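Local coordinates for protein mercuric reductase (Metallosphaera sedula, PDB 4YWO) that probably reduces mercuric ions to elemental mercury at the expense of NADPH, working as an FAD-containing homodimer of the pyridine nucleotide-disulfide oxidoreductase family, at residues Ser176-Gly181 with Val256-Ile261; Leu356-Ala361 with Phe390-Thr395; Glu367-Val372 with Leu449-Asp454. One frame throughout, in Å; residues are numbered along the deposited sequence.

Interaction 1 (Ser176-Gly181 with Val256-Ile261); sequences SLAVIG and VEADEI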
loop_
_atom_site.group_PDB
_atom_site.type_symbol
_atom_site.label_atom_id
_atom_site.label_comp_id
_atom_site.label_asym_id
_atom_site.label_seq_id
_atom_site.Cartn_x
_atom_site.Cartn_y
_atom_site.Cartn_z
ATOM N N SER A 176 -20.187 -27.311 -6.380
ATOM C CA SER A 176 -18.865 -27.816 -6.666
ATOM C C SER A 176 -18.442 -27.248 -7.993
ATOM O O SER A 176 -19.239 -27.037 -8.882
ATOM C CB SER A 176 -18.756 -29.336 -6.579
ATOM O OG SER A 176 -19.725 -29.867 -7.502
ATOM N N LEU A 177 -17.128 -27.012 -8.153
ATOM C CA LEU A 177 -16.499 -26.393 -9.283
ATOM C C LEU A 177 -15.154 -27.020 -9.575
ATOM O O LEU A 177 -14.328 -27.155 -8.683
ATOM C CB LEU A 177 -16.344 -24.863 -9.088
ATOM C CG LEU A 177 -15.755 -24.096 -10.229
ATOM C CD1 LEU A 177 -16.707 -24.028 -11.419
ATOM C CD2 LEU A 177 -15.434 -22.666 -9.808
ATOM N N ALA A 178 -14.951 -27.466 -10.809
ATOM C CA ALA A 178 -13.638 -27.878 -11.276
ATOM C C ALA A 178 -13.046 -26.791 -12.137
ATOM O O ALA A 178 -13.583 -26.396 -13.155
ATOM C CB ALA A 178 -13.674 -29.217 -12.009
ATOM N N VAL A 179 -11.883 -26.269 -11.684
ATOM C CA VAL A 179 -11.149 -25.176 -12.392
ATOM C C VAL A 179 -10.005 -25.755 -13.185
ATOM O O VAL A 179 -9.159 -26.429 -12.601
ATOM C CB VAL A 179 -10.607 -24.105 -11.365
ATOM C CG1 VAL A 179 -9.807 -23.070 -12.112
ATOM C CG2 VAL A 179 -11.734 -23.565 -10.560
ATOM N N ILE A 180 -10.020 -25.586 -14.487
ATOM C CA ILE A 180 -8.967 -26.081 -15.340
ATOM C C ILE A 180 -7.989 -24.967 -15.583
ATOM O O ILE A 180 -8.299 -24.018 -16.306
ATOM C CB ILE A 180 -9.495 -26.673 -16.665
ATOM C CG1 ILE A 180 -10.441 -27.823 -16.359
ATOM C CG2 ILE A 180 -8.353 -27.240 -17.483
ATOM C CD1 ILE A 180 -11.031 -28.451 -17.650
ATOM N N GLY A 181 -6.784 -25.108 -14.985
ATOM C CA GLY A 181 -5.770 -24.088 -15.060
ATOM C C GLY A 181 -5.202 -23.735 -13.717
ATOM O O GLY A 181 -5.739 -24.071 -12.702
ATOM N N VAL A 256 -12.746 -36.317 -11.612
ATOM C CA VAL A 256 -13.174 -35.268 -10.739
ATOM C C VAL A 256 -14.578 -34.871 -11.172
ATOM O O VAL A 256 -14.775 -34.433 -12.264
ATOM C CB VAL A 256 -12.163 -34.086 -10.880
ATOM C CG1 VAL A 256 -12.663 -32.929 -10.051
ATOM C CG2 VAL A 256 -10.755 -34.573 -10.488
ATOM N N GLU A 257 -15.556 -34.989 -10.306
ATOM C CA GLU A 257 -16.905 -34.686 -10.683
ATOM C C GLU A 257 -17.300 -33.388 -10.040
ATOM O O GLU A 257 -16.987 -33.187 -8.895
ATOM C CB GLU A 257 -17.876 -35.781 -10.250
ATOM C CG GLU A 257 -19.266 -35.576 -10.884
ATOM C CD GLU A 257 -20.163 -36.847 -10.853
ATOM O OE1 GLU A 257 -19.686 -37.886 -10.324
ATOM O OE2 GLU A 257 -21.328 -36.791 -11.343
ATOM N N ALA A 258 -18.001 -32.524 -10.737
ATOM C CA ALA A 258 -18.401 -31.257 -10.195
ATOM C C ALA A 258 -19.620 -30.789 -10.877
ATOM O O ALA A 258 -19.889 -31.204 -12.032
ATOM C CB ALA A 258 -17.261 -30.226 -10.421
ATOM N N ASP A 259 -20.322 -29.856 -10.288
ATOM C CA ASP A 259 -21.480 -29.249 -10.901
ATOM C C ASP A 259 -21.170 -28.447 -12.159
ATOM O O ASP A 259 -21.979 -28.355 -13.072
ATOM C CB ASP A 259 -22.253 -28.308 -9.952
ATOM C CG ASP A 259 -22.908 -29.008 -8.826
ATOM O OD1 ASP A 259 -23.106 -30.251 -8.983
ATOM O OD2 ASP A 259 -23.185 -28.357 -7.757
ATOM N N GLU A 260 -19.969 -27.790 -12.180
ATOM C CA GLU A 260 -19.634 -26.967 -13.241
ATOM C C GLU A 260 -18.101 -27.037 -13.425
ATOM O O GLU A 260 -17.389 -27.438 -12.513
ATOM C CB GLU A 260 -20.091 -25.547 -12.900
ATOM C CG GLU A 260 -20.078 -24.558 -14.060
ATOM C CD GLU A 260 -20.712 -25.159 -15.315
ATOM O OE1 GLU A 260 -21.959 -25.077 -15.439
ATOM O OE2 GLU A 260 -19.973 -25.722 -16.164
ATOM N N ILE A 261 -17.678 -26.673 -14.620
ATOM C CA ILE A 261 -16.302 -26.564 -15.051
ATOM C C ILE A 261 -16.011 -25.099 -15.426
ATOM O O ILE A 261 -16.779 -24.457 -16.124
ATOM C CB ILE A 261 -15.987 -27.478 -16.228
ATOM C CG1 ILE A 261 -16.089 -28.944 -15.790
ATOM C CG2 ILE A 261 -14.604 -27.241 -16.740
ATOM C CD1 ILE A 261 -16.218 -29.796 -17.098
#

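Interaction 2 (Leu356-Ala361 with Phe390-Thr395); sequences LTEAEA and FVKMVT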
loop_
_atom_site.group_PDB
_atom_site.type_symbol
_atom_site.label_atom_id
_atom_site.label_comp_id
_atom_site.label_asym_id
_atom_site.label_seq_id
_atom_site.Cartn_x
_atom_site.Cartn_y
_atom_site.Cartn_z
ATOM N N LEU A 356 12.387 -8.466 -12.883
ATOM C CA LEU A 356 12.926 -9.783 -13.186
ATOM C C LEU A 356 12.824 -10.734 -11.991
ATOM O O LEU A 356 13.018 -10.337 -10.810
ATOM C CB LEU A 356 14.399 -9.589 -13.503
ATOM C CG LEU A 356 14.737 -8.678 -14.670
ATOM C CD1 LEU A 356 16.261 -8.704 -14.850
ATOM C CD2 LEU A 356 14.086 -9.180 -15.899
ATOM N N THR A 357 12.657 -11.996 -12.309
ATOM C CA THR A 357 12.864 -13.013 -11.286
ATOM C C THR A 357 14.380 -13.158 -11.062
ATOM O O THR A 357 15.182 -12.716 -11.851
ATOM C CB THR A 357 12.297 -14.400 -11.682
ATOM O OG1 THR A 357 13.027 -14.870 -12.859
ATOM C CG2 THR A 357 10.812 -14.375 -11.920
ATOM N N GLU A 358 14.778 -13.770 -9.936
ATOM C CA GLU A 358 16.186 -14.043 -9.704
ATOM C C GLU A 358 16.816 -14.898 -10.846
ATOM O O GLU A 358 17.906 -14.570 -11.328
ATOM C CB GLU A 358 16.368 -14.720 -8.347
ATOM C CG GLU A 358 17.847 -14.953 -8.079
ATOM C CD GLU A 358 18.155 -15.546 -6.739
ATOM O OE1 GLU A 358 17.235 -15.827 -5.970
ATOM O OE2 GLU A 358 19.369 -15.618 -6.467
ATOM N N ALA A 359 16.126 -15.917 -11.271
ATOM C CA ALA A 359 16.623 -16.785 -12.376
ATOM C C ALA A 359 16.761 -15.993 -13.641
ATOM O O ALA A 359 17.764 -16.108 -14.336
ATOM C CB ALA A 359 15.697 -17.929 -12.621
ATOM N N GLU A 360 15.787 -15.105 -13.955
ATOM C CA GLU A 360 15.928 -14.264 -15.139
ATOM C C GLU A 360 17.105 -13.355 -15.049
ATOM O O GLU A 360 17.782 -13.124 -16.035
ATOM C CB GLU A 360 14.658 -13.419 -15.389
ATOM C CG GLU A 360 13.534 -14.257 -15.845
ATOM C CD GLU A 360 12.171 -13.613 -15.698
ATOM O OE1 GLU A 360 12.044 -12.497 -15.131
ATOM O OE2 GLU A 360 11.209 -14.183 -16.262
ATOM N N ALA A 361 17.395 -12.751 -13.888
ATOM C CA ALA A 361 18.502 -11.853 -13.733
ATOM C C ALA A 361 19.826 -12.664 -13.877
ATOM O O ALA A 361 20.793 -12.182 -14.486
ATOM C CB ALA A 361 18.446 -11.165 -12.402
ATOM N N PHE A 390 6.210 -13.454 2.085
ATOM C CA PHE A 390 7.565 -13.047 1.936
ATOM C C PHE A 390 7.735 -11.847 1.054
ATOM O O PHE A 390 6.821 -11.469 0.308
ATOM C CB PHE A 390 8.453 -14.204 1.352
ATOM C CG PHE A 390 8.138 -14.517 -0.083
ATOM C CD1 PHE A 390 8.724 -13.800 -1.130
ATOM C CD2 PHE A 390 7.067 -15.336 -0.414
ATOM C CE1 PHE A 390 8.322 -14.017 -2.458
ATOM C CE2 PHE A 390 6.684 -15.568 -1.718
ATOM C CZ PHE A 390 7.275 -14.894 -2.747
ATOM N N VAL A 391 8.920 -11.266 1.103
ATOM C CA VAL A 391 9.321 -10.221 0.125
ATOM C C VAL A 391 10.692 -10.643 -0.419
ATOM O O VAL A 391 11.631 -10.914 0.356
ATOM C CB VAL A 391 9.346 -8.788 0.705
ATOM C CG1 VAL A 391 9.687 -7.827 -0.371
ATOM C CG2 VAL A 391 8.006 -8.490 1.229
ATOM N N LYS A 392 10.800 -10.721 -1.748
ATOM C CA LYS A 392 12.080 -11.087 -2.407
ATOM C C LYS A 392 12.518 -9.933 -3.276
ATOM O O LYS A 392 11.720 -9.362 -4.036
ATOM C CB LYS A 392 11.888 -12.289 -3.277
ATOM C CG LYS A 392 13.141 -12.846 -3.920
ATOM C CD LYS A 392 12.788 -14.224 -4.542
ATOM C CE LYS A 392 14.020 -14.930 -4.965
ATOM N NZ LYS A 392 13.678 -16.287 -5.524
ATOM N N MET A 393 13.777 -9.582 -3.176
ATOM C CA MET A 393 14.374 -8.459 -3.910
ATOM C C MET A 393 15.567 -8.935 -4.695
ATOM O O MET A 393 16.350 -9.749 -4.151
ATOM C CB MET A 393 14.705 -7.308 -2.964
ATOM C CG MET A 393 15.296 -6.013 -3.603
ATOM S SD MET A 393 15.515 -4.694 -2.437
ATOM C CE MET A 393 13.833 -4.114 -2.326
ATOM N N VAL A 394 15.664 -8.529 -5.938
ATOM C CA VAL A 394 16.730 -8.942 -6.826
ATOM C C VAL A 394 17.473 -7.737 -7.351
ATOM O O VAL A 394 16.844 -6.759 -7.771
ATOM C CB VAL A 394 16.181 -9.711 -8.019
ATOM C CG1 VAL A 394 17.279 -10.184 -8.953
ATOM C CG2 VAL A 394 15.233 -10.857 -7.657
ATOM N N THR A 395 18.825 -7.739 -7.255
ATOM C CA THR A 395 19.588 -6.557 -7.750
ATOM C C THR A 395 20.528 -7.042 -8.839
ATOM O O THR A 395 20.931 -8.191 -8.851
ATOM C CB THR A 395 20.426 -5.814 -6.690
ATOM O OG1 THR A 395 21.444 -6.742 -6.165
ATOM C CG2 THR A 395 19.546 -5.317 -5.522
#

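Interaction 3 (Glu367-Val372 with Leu449-Asp454); sequences EVEARV and LAFRSD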
loop_
_atom_site.group_PDB
_atom_site.type_symbol
_atom_site.label_atom_id
_atom_site.label_comp_id
_atom_site.label_asym_id
_atom_site.label_seq_id
_atom_site.Cartn_x
_atom_site.Cartn_y
_atom_site.Cartn_z
ATOM N N GLU A 367 26.422 -8.748 -12.133
ATOM C CA GLU A 367 26.579 -9.245 -10.781
ATOM C C GLU A 367 25.161 -9.263 -10.132
ATOM O O GLU A 367 24.599 -8.183 -9.928
ATOM C CB GLU A 367 27.478 -8.309 -9.969
ATOM C CG GLU A 367 28.961 -8.298 -10.392
ATOM C CD GLU A 367 29.896 -7.811 -9.285
ATOM O OE1 GLU A 367 31.136 -7.809 -9.495
ATOM O OE2 GLU A 367 29.403 -7.451 -8.183
ATOM N N VAL A 368 24.652 -10.452 -9.814
ATOM C CA VAL A 368 23.250 -10.554 -9.279
ATOM C C VAL A 368 23.285 -10.876 -7.809
ATOM O O VAL A 368 24.035 -11.744 -7.405
ATOM C CB VAL A 368 22.440 -11.526 -10.097
ATOM C CG1 VAL A 368 21.041 -11.809 -9.486
ATOM C CG2 VAL A 368 22.266 -11.047 -11.497
ATOM N N GLU A 369 22.501 -10.155 -6.968
ATOM C CA GLU A 369 22.240 -10.560 -5.615
ATOM C C GLU A 369 20.715 -10.679 -5.395
ATOM O O GLU A 369 19.934 -9.992 -6.068
ATOM C CB GLU A 369 22.840 -9.624 -4.612
ATOM C CG GLU A 369 24.360 -9.418 -4.708
ATOM C CD GLU A 369 24.901 -8.567 -3.564
ATOM O OE1 GLU A 369 25.305 -7.396 -3.826
ATOM O OE2 GLU A 369 24.893 -9.030 -2.391
ATOM N N ALA A 370 20.339 -11.479 -4.462
ATOM C CA ALA A 370 18.920 -11.600 -4.111
ATOM C C ALA A 370 18.768 -11.869 -2.638
ATOM O O ALA A 370 19.628 -12.574 -2.025
ATOM C CB ALA A 370 18.266 -12.679 -4.910
ATOM N N ARG A 371 17.673 -11.420 -2.007
ATOM C CA ARG A 371 17.398 -11.721 -0.627
ATOM C C ARG A 371 15.905 -11.953 -0.512
ATOM O O ARG A 371 15.071 -11.324 -1.231
ATOM C CB ARG A 371 17.822 -10.636 0.348
ATOM C CG ARG A 371 19.280 -10.248 0.410
ATOM C CD ARG A 371 20.058 -11.393 1.090
ATOM N NE ARG A 371 21.502 -11.059 1.179
ATOM C CZ ARG A 371 22.382 -11.190 0.220
ATOM N NH1 ARG A 371 22.134 -11.747 -0.916
ATOM N NH2 ARG A 371 23.655 -10.831 0.442
ATOM N N VAL A 372 15.561 -12.771 0.460
ATOM C CA VAL A 372 14.160 -13.041 0.801
ATOM C C VAL A 372 13.945 -12.814 2.280
ATOM O O VAL A 372 14.678 -13.352 3.130
ATOM C CB VAL A 372 13.743 -14.500 0.499
ATOM C CG1 VAL A 372 12.295 -14.772 0.962
ATOM C CG2 VAL A 372 13.942 -14.872 -0.951
ATOM N N LEU A 449 17.771 -4.021 3.709
ATOM C CA LEU A 449 18.709 -4.134 4.848
ATOM C C LEU A 449 19.366 -5.544 4.882
ATOM O O LEU A 449 20.507 -5.731 5.349
ATOM C CB LEU A 449 18.034 -3.866 6.141
ATOM C CG LEU A 449 17.758 -2.395 6.441
ATOM C CD1 LEU A 449 16.802 -2.307 7.580
ATOM C CD2 LEU A 449 19.037 -1.655 6.807
ATOM N N ALA A 450 18.649 -6.526 4.337
ATOM C CA ALA A 450 19.135 -7.924 4.308
ATOM C C ALA A 450 20.315 -8.114 3.416
ATOM O O ALA A 450 20.971 -9.196 3.524
ATOM C CB ALA A 450 18.031 -8.905 3.936
ATOM N N PHE A 451 20.673 -7.163 2.552
ATOM C CA PHE A 451 21.706 -7.294 1.574
ATOM C C PHE A 451 23.045 -7.269 2.279
ATOM O O PHE A 451 23.928 -8.032 1.944
ATOM C CB PHE A 451 21.648 -6.324 0.411
ATOM C CG PHE A 451 20.668 -6.809 -0.658
ATOM C CD1 PHE A 451 19.309 -6.687 -0.414
ATOM C CD2 PHE A 451 21.039 -7.582 -1.761
ATOM C CE1 PHE A 451 18.447 -7.164 -1.319
ATOM C CE2 PHE A 451 20.191 -8.018 -2.704
ATOM C CZ PHE A 451 18.778 -7.865 -2.460
ATOM N N ARG A 452 23.108 -6.544 3.358
ATOM C CA ARG A 452 24.391 -6.618 4.093
ATOM C C ARG A 452 24.210 -7.101 5.512
ATOM O O ARG A 452 25.016 -7.888 5.994
ATOM C CB ARG A 452 25.117 -5.294 3.948
ATOM C CG ARG A 452 25.791 -5.154 2.593
ATOM C CD ARG A 452 26.789 -6.296 2.336
ATOM N NE ARG A 452 27.315 -6.331 0.961
ATOM C CZ ARG A 452 26.757 -6.923 -0.117
ATOM N NH1 ARG A 452 25.580 -7.573 -0.091
ATOM N NH2 ARG A 452 27.400 -6.843 -1.281
ATOM N N SER A 453 23.091 -6.683 6.123
ATOM C CA SER A 453 22.697 -6.982 7.507
ATOM C C SER A 453 21.877 -8.291 7.638
ATOM O O SER A 453 21.290 -8.820 6.681
ATOM C CB SER A 453 21.830 -5.819 8.149
ATOM O OG SER A 453 22.048 -4.499 7.619
ATOM N N ASP A 454 21.818 -8.776 8.868
ATOM C CA ASP A 454 20.980 -9.905 9.221
ATOM C C ASP A 454 19.638 -9.383 9.725
ATOM O O ASP A 454 19.566 -8.997 10.888
ATOM C CB ASP A 454 21.688 -10.736 10.306
ATOM C CG ASP A 454 21.009 -12.074 10.564
ATOM O OD1 ASP A 454 19.768 -12.172 10.392
ATOM O OD2 ASP A 454 21.729 -13.027 10.944
#

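Interaction 1 (Ser176-Gly181 with Val256-Ile261)
Strand 176-180 crosses the end of strand 256-258 at 128°, the two axes coming within 6.1 Å, and after a turn at D259 the chain resumes alongside it as the parallel neighbour that contains I261. The alignment is fixed by a nearly linear bond from A178 N to E260 O (3.0 Å, 172°), received in the plane of the carbonyl. The turn itself is caught by S176: OG stands between the backbone N and the carbonyl carbon, which lets it accept from D259 N at 2.8 Å, while S176 O adds only weak bonds from D259 N and E260 N. The D259 carboxylate has its own partner in the amide of D175. Apolar contacts flank the turn. Before it, A258 CB faces the backbone at A178 N and lies 4.1 Å from A178 CB, with V256 CG1 on the same methyl; after it, I180 and I261 cross obliquely, CD1 of I180 lying 3.9 Å from CG2 of I261. CD1 of L177, whose CG is anti to the backbone N, reaches E260 CB. The E260 chain bends at chi2 so that OE2 takes I261 N at 2.9 Å from above the carboxylate plane, and salt bridges from OE2 to K247 and from OE1 to R172 probably compensate its buried charge. The four parallel strands and the adjoining antiparallel three-stranded sheet match the NADPH-binding domain of this family. Helix 184-194 packs on L177 and V179, strand 199-203 continues the parallel sheet beyond 176-180, and strand 247-251 covers I261.

Interaction 2 (Leu356-Ala361 with Phe390-Thr395)
A buried lysine, K392, runs fully extended from its strand to a cluster of carboxylates, and its aliphatic end meets E358 as closely as its charge does. The setting is the dimerisation domain of the disulfide oxidoreductase family, where short helix 358-362 lies against an inner strand of the five-stranded antiparallel sheet. E358 and K392, both with CG anti to the backbone N, cross at about a right angle, so that OE1 of E358 sits 3.5 Å from CE of K392 and 3.6 Å from its NZ, a long salt bridge. NZ finds further carboxylates in E214 and E216, and E358 OE2 pairs with R362; the crowd of acids probably favours a protonated lysine. The start of the helix is a capping box: OG1 of T357 accepts from E360 N at 3.0 Å, and OE1 of E360 accepts from T357 N at 2.9 Å. V394 packs against this first turn with its two methyls divided. CG2, anti to the carbonyl carbon, points at E358 N, an amide that is bonded to E214, and CG1, anti to the backbone N, meets A361 CB at 3.8 Å.

Interaction 3 (Glu367-Val372 with Leu449-Asp454)
NH1 of R452 is gripped by two short bonds, one to OE2 of E369 (2.8 Å, 166°) and one to the carbonyl O of its neighbour F451 (2.7 Å). Both acceptors lie in the guanidinium plane, and OE2 offers its syn lone pair; NH2 adds a weak bond to E369 OE1. The contact ties the C-terminal loop after helix 442-449 to strand 368-374, the outermost strand, within this chain, of the antiparallel sheet in the dimerisation domain. E369 also serves a second arginine: its OE2 is 3.6 Å from R371 NH2 along the same strand, which makes E369, R371 and R452 a salt-bridge network. The two guanidinium groups approach to 3.8 Å between R371 NH2 and R452 NH1, a repulsion that the shared carboxylate probably eases. F451 O is a further common point, since R371 NH2 donates to it weakly. The apolar half of R371 makes a CH-pi contact, with CG over the middle of the F451 ring, 3.5 Å from the centroid and 7° off the normal. CB of E369 meets the rim of the same ring, 3.6 Å from CE2, and V427 of helix 427-431 also touches the phenyl group. R371 bends at chi2, and its guanidinium, off the ring centre and facing CD2 of F451, is tilted only 17° from the ring plane. There NE donates weakly to A450 O, and NH1 returns to its own strand, bonding A370 O at 2.9 Å from above the carbonyl plane.

Interactions 1 and 2 are buried, whereas interaction 3 lies at the surface, and the chemistry follows this division: backbone pairing, a serine-held turn and aliphatic side chains in the first, valine and alanine packing beside a buried lysine in the second, an arginine-glutamate network on an aromatic ring in the third. Interaction 1 lies in another domain, its centre about 34 Å from that of interaction 2. Interactions 2 and 3 share one sheet: strands 390-396 and 368-374 are neighbours, probably bonded through T395 N to E369 O and M393 N to R371 O. E358 packs against A370 while F451 reaches M393 O, so helix 358-362 and the loop after helix 442-449 both contact this strand pair.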